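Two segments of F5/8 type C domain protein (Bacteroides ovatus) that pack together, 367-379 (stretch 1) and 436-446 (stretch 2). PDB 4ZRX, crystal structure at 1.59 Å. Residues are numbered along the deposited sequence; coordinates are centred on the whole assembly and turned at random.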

# COMPACT_ATOMS: atom_id res chain seq x y z
N TYR A 367 30.20 8.32 4.77
CA TYR A 367 29.30 9.40 5.08
C TYR A 367 29.71 10.62 4.24
O TYR A 367 30.91 10.98 4.16
CB TYR A 367 29.36 9.68 6.57
CG TYR A 367 28.29 10.56 7.20
CD1 TYR A 367 28.43 11.96 7.22
CD2 TYR A 367 27.21 10.00 7.85
CE1 TYR A 367 27.49 12.77 7.90
CE2 TYR A 367 26.26 10.80 8.51
CZ TYR A 367 26.40 12.17 8.52
OH TYR A 367 25.53 12.94 9.19
N TRP A 368 28.74 11.25 3.61
CA TRP A 368 28.99 12.28 2.62
C TRP A 368 28.27 13.55 2.98
O TRP A 368 27.03 13.55 3.07
CB TRP A 368 28.59 11.76 1.25
CG TRP A 368 28.71 12.77 0.18
CD1 TRP A 368 29.66 13.78 0.07
CD2 TRP A 368 27.91 12.85 -0.96
NE1 TRP A 368 29.45 14.48 -1.08
CE2 TRP A 368 28.38 13.93 -1.73
CE3 TRP A 368 26.83 12.10 -1.44
CZ2 TRP A 368 27.78 14.32 -2.93
CZ3 TRP A 368 26.23 12.47 -2.63
CH2 TRP A 368 26.74 13.56 -3.37
N SER A 369 29.03 14.61 3.27
CA SER A 369 28.47 15.89 3.59
C SER A 369 28.63 16.81 2.37
O SER A 369 29.76 17.01 1.90
CB SER A 369 29.20 16.51 4.75
OG SER A 369 29.18 15.66 5.86
N THR A 370 27.56 17.41 1.89
CA THR A 370 27.63 18.21 0.68
C THR A 370 26.63 19.31 0.61
O THR A 370 25.56 19.21 1.15
CB THR A 370 27.50 17.30 -0.62
OG1 THR A 370 27.86 18.05 -1.79
CG2 THR A 370 26.15 16.75 -0.78
N THR A 371 26.94 20.34 -0.16
CA THR A 371 25.96 21.34 -0.51
C THR A 371 25.57 21.17 -1.95
O THR A 371 26.00 20.22 -2.62
CB THR A 371 26.53 22.76 -0.30
OG1 THR A 371 27.70 22.92 -1.11
CG2 THR A 371 26.90 22.94 1.15
N SER A 372 24.69 22.05 -2.42
CA SER A 372 24.11 21.91 -3.75
C SER A 372 25.20 21.90 -4.81
O SER A 372 26.12 22.71 -4.80
CB SER A 372 23.11 23.07 -4.01
OG SER A 372 22.03 23.03 -3.08
N GLY A 373 25.06 20.99 -5.77
CA GLY A 373 26.04 20.78 -6.83
C GLY A 373 27.10 19.72 -6.53
O GLY A 373 27.92 19.34 -7.39
N GLY A 374 27.16 19.25 -5.29
CA GLY A 374 28.17 18.29 -4.94
C GLY A 374 27.95 16.93 -5.50
O GLY A 374 26.80 16.56 -5.77
N GLU A 375 29.05 16.19 -5.69
CA GLU A 375 29.03 14.87 -6.33
C GLU A 375 29.87 13.94 -5.49
O GLU A 375 30.91 14.38 -4.93
CB GLU A 375 29.68 14.90 -7.70
CG GLU A 375 28.93 15.49 -8.76
CD GLU A 375 29.74 15.68 -10.04
OE1 GLU A 375 30.96 15.60 -10.03
OE2 GLU A 375 29.09 15.88 -11.07
N ALA A 376 29.52 12.66 -5.50
CA ALA A 376 30.28 11.60 -4.88
C ALA A 376 30.25 10.42 -5.82
O ALA A 376 29.22 10.12 -6.41
CB ALA A 376 29.73 11.26 -3.53
N VAL A 377 31.40 9.75 -5.97
CA VAL A 377 31.51 8.57 -6.79
C VAL A 377 31.69 7.34 -5.90
O VAL A 377 32.45 7.38 -4.90
CB VAL A 377 32.71 8.75 -7.80
CG1 VAL A 377 33.05 7.48 -8.54
CG2 VAL A 377 32.45 9.88 -8.81
N TYR A 378 31.06 6.24 -6.27
CA TYR A 378 31.12 4.98 -5.60
C TYR A 378 31.55 3.89 -6.58
O TYR A 378 30.97 3.72 -7.64
CB TYR A 378 29.77 4.60 -4.99
CG TYR A 378 29.26 5.61 -3.99
CD1 TYR A 378 28.57 6.74 -4.38
CD2 TYR A 378 29.43 5.41 -2.64
CE1 TYR A 378 28.15 7.64 -3.47
CE2 TYR A 378 28.99 6.32 -1.72
CZ TYR A 378 28.35 7.42 -2.09
OH TYR A 378 27.91 8.37 -1.16
N ALA A 379 32.56 3.12 -6.22
CA ALA A 379 32.97 1.96 -7.01
C ALA A 379 31.93 0.87 -6.82
O ALA A 379 31.38 0.67 -5.70
CB ALA A 379 34.37 1.45 -6.53
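Stretch 2, residues 436-446: ANKLRVRIDEC

A single carboxylate oxygen of E375 takes two hydrogen bonds from the guanidinium of R442, OE2 to NH2 at 2.7 Å and OE2 to NE at 2.8 Å; it lies near the guanidinium plane, at the edge, where both N-H groups can point at it. The same OE2 also sits over one face of the R440 guanidinium, 4.0 Å from R440 NE, where no N-H points at it and only charge acts. Past a corner at N437, stretch 2 runs as a strand to C446, extended except at D444 (phi/psi -73/-40), antiparallel to strand 374-379 of stretch 1, with 160° between their directions and a closest axial approach of 4.6 Å. Y378 faces L439 and A376 faces V441 as hydrogen-bonded pairs: Y378 N to L439 O and L439 N to Y378 O are both 2.8 Å, and A376 N to V441 O and V441 N to A376 O are both 2.9 Å. Between and beyond them, E375-R442, V377-R440 and A379-K438 are non-hydrogen-bonded pairs, with CA-CA distances of 4.3 to 4.4 Å. Their side chains share one sheet face, where V377 CG1 meets K438 CD at 3.7 Å and V377 CG2 meets R440 CD at 3.8 Å. On the other face, W368 CH2 reaches I443 CG1 at 3.8 Å, T370 CG2 approaches I443 CG1 at 3.6 Å, and Y378 CE1 lies 4.2 Å from V441 CG2. W368 belongs to the short strand 368-370, which crosses stretch 2 at -34° with axes 9.4 Å apart, so side chains bridge the gap. A type II turn, T371 to G374, links the two strands of stretch 1 and is closed by G374 N to T371 O at 3.1 Å. G373, at phi 93°, donates from N to I443 O at 2.6 Å; a CB there would jam against the preceding carbonyl. Within the turn, S372 OG accepts from C446 N at 3.1 Å.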

# COMPACT_ATOMS: atom_id res chain seq x y z
N ALA A 436 27.81 -1.44 -15.31
CA ALA A 436 28.58 -0.28 -14.85
C ALA A 436 29.64 -0.63 -13.83
O ALA A 436 29.50 -1.66 -13.13
CB ALA A 436 27.66 0.74 -14.25
N ASN A 437 30.63 0.24 -13.68
CA ASN A 437 31.73 -0.01 -12.71
C ASN A 437 31.84 1.07 -11.63
O ASN A 437 32.57 0.88 -10.64
CB ASN A 437 33.04 -0.27 -13.43
CG ASN A 437 33.59 0.99 -14.13
OD1 ASN A 437 33.95 1.94 -13.49
ND2 ASN A 437 33.61 0.98 -15.44
N LYS A 438 31.09 2.15 -11.77
CA LYS A 438 30.98 3.17 -10.79
C LYS A 438 29.58 3.77 -10.84
O LYS A 438 28.89 3.72 -11.87
CB LYS A 438 32.00 4.28 -11.01
CG LYS A 438 33.51 3.88 -10.72
CD LYS A 438 34.40 5.05 -10.98
CE LYS A 438 35.89 4.88 -10.45
NZ LYS A 438 36.58 3.58 -10.64
N LEU A 439 29.20 4.40 -9.73
CA LEU A 439 28.00 5.17 -9.64
C LEU A 439 28.37 6.53 -9.19
O LEU A 439 29.33 6.72 -8.40
CB LEU A 439 27.12 4.48 -8.60
CG LEU A 439 25.66 4.44 -8.69
CD1 LEU A 439 25.05 3.92 -9.98
CD2 LEU A 439 25.20 3.61 -7.46
N ARG A 440 27.68 7.53 -9.66
CA ARG A 440 27.90 8.90 -9.20
C ARG A 440 26.57 9.48 -8.76
O ARG A 440 25.59 9.32 -9.48
CB ARG A 440 28.47 9.75 -10.33
CG ARG A 440 28.73 11.17 -9.94
CD ARG A 440 29.79 11.81 -10.81
NE ARG A 440 29.31 12.02 -12.16
CZ ARG A 440 30.04 12.39 -13.20
NH1 ARG A 440 31.34 12.62 -13.08
NH2 ARG A 440 29.46 12.55 -14.37
N VAL A 441 26.56 10.16 -7.60
CA VAL A 441 25.37 10.82 -7.10
C VAL A 441 25.71 12.28 -6.99
O VAL A 441 26.79 12.66 -6.55
CB VAL A 441 24.98 10.29 -5.70
CG1 VAL A 441 23.73 11.01 -5.17
CG2 VAL A 441 24.79 8.78 -5.77
N ARG A 442 24.80 13.09 -7.50
CA ARG A 442 24.91 14.53 -7.44
C ARG A 442 23.74 15.11 -6.66
O ARG A 442 22.59 14.84 -7.00
CB ARG A 442 24.90 15.11 -8.86
CG ARG A 442 25.22 16.59 -8.89
CD ARG A 442 25.30 17.13 -10.34
NE ARG A 442 26.30 16.34 -11.07
CZ ARG A 442 26.07 15.40 -12.01
NH1 ARG A 442 24.86 15.11 -12.47
NH2 ARG A 442 27.11 14.73 -12.46
N ILE A 443 24.01 15.85 -5.61
CA ILE A 443 22.95 16.57 -4.89
C ILE A 443 22.80 17.90 -5.57
O ILE A 443 23.65 18.81 -5.43
CB ILE A 443 23.23 16.73 -3.39
CG1 ILE A 443 23.43 15.35 -2.69
CG2 ILE A 443 22.10 17.56 -2.78
CD1 ILE A 443 22.37 14.29 -2.96
N ASP A 444 21.76 18.01 -6.36
CA ASP A 444 21.47 19.24 -7.12
C ASP A 444 20.97 20.37 -6.24
O ASP A 444 21.34 21.56 -6.44
CB ASP A 444 20.53 18.95 -8.28
CG ASP A 444 21.09 17.88 -9.23
OD1 ASP A 444 22.18 18.10 -9.81
OD2 ASP A 444 20.40 16.86 -9.40
N GLU A 445 20.14 20.04 -5.27
CA GLU A 445 19.58 21.05 -4.38
C GLU A 445 19.42 20.46 -3.00
O GLU A 445 18.96 19.35 -2.89
CB GLU A 445 18.19 21.50 -4.85
CG GLU A 445 18.13 22.29 -6.17
CD GLU A 445 16.68 22.55 -6.56
OE1 GLU A 445 15.83 22.82 -5.65
OE2 GLU A 445 16.37 22.42 -7.77
N CYS A 446 19.72 21.24 -1.97
CA CYS A 446 19.46 20.79 -0.60
C CYS A 446 19.33 21.96 0.31
O CYS A 446 19.76 23.10 -0.05
CB CYS A 446 20.50 19.83 -0.12
SG CYS A 446 22.23 20.48 -0.10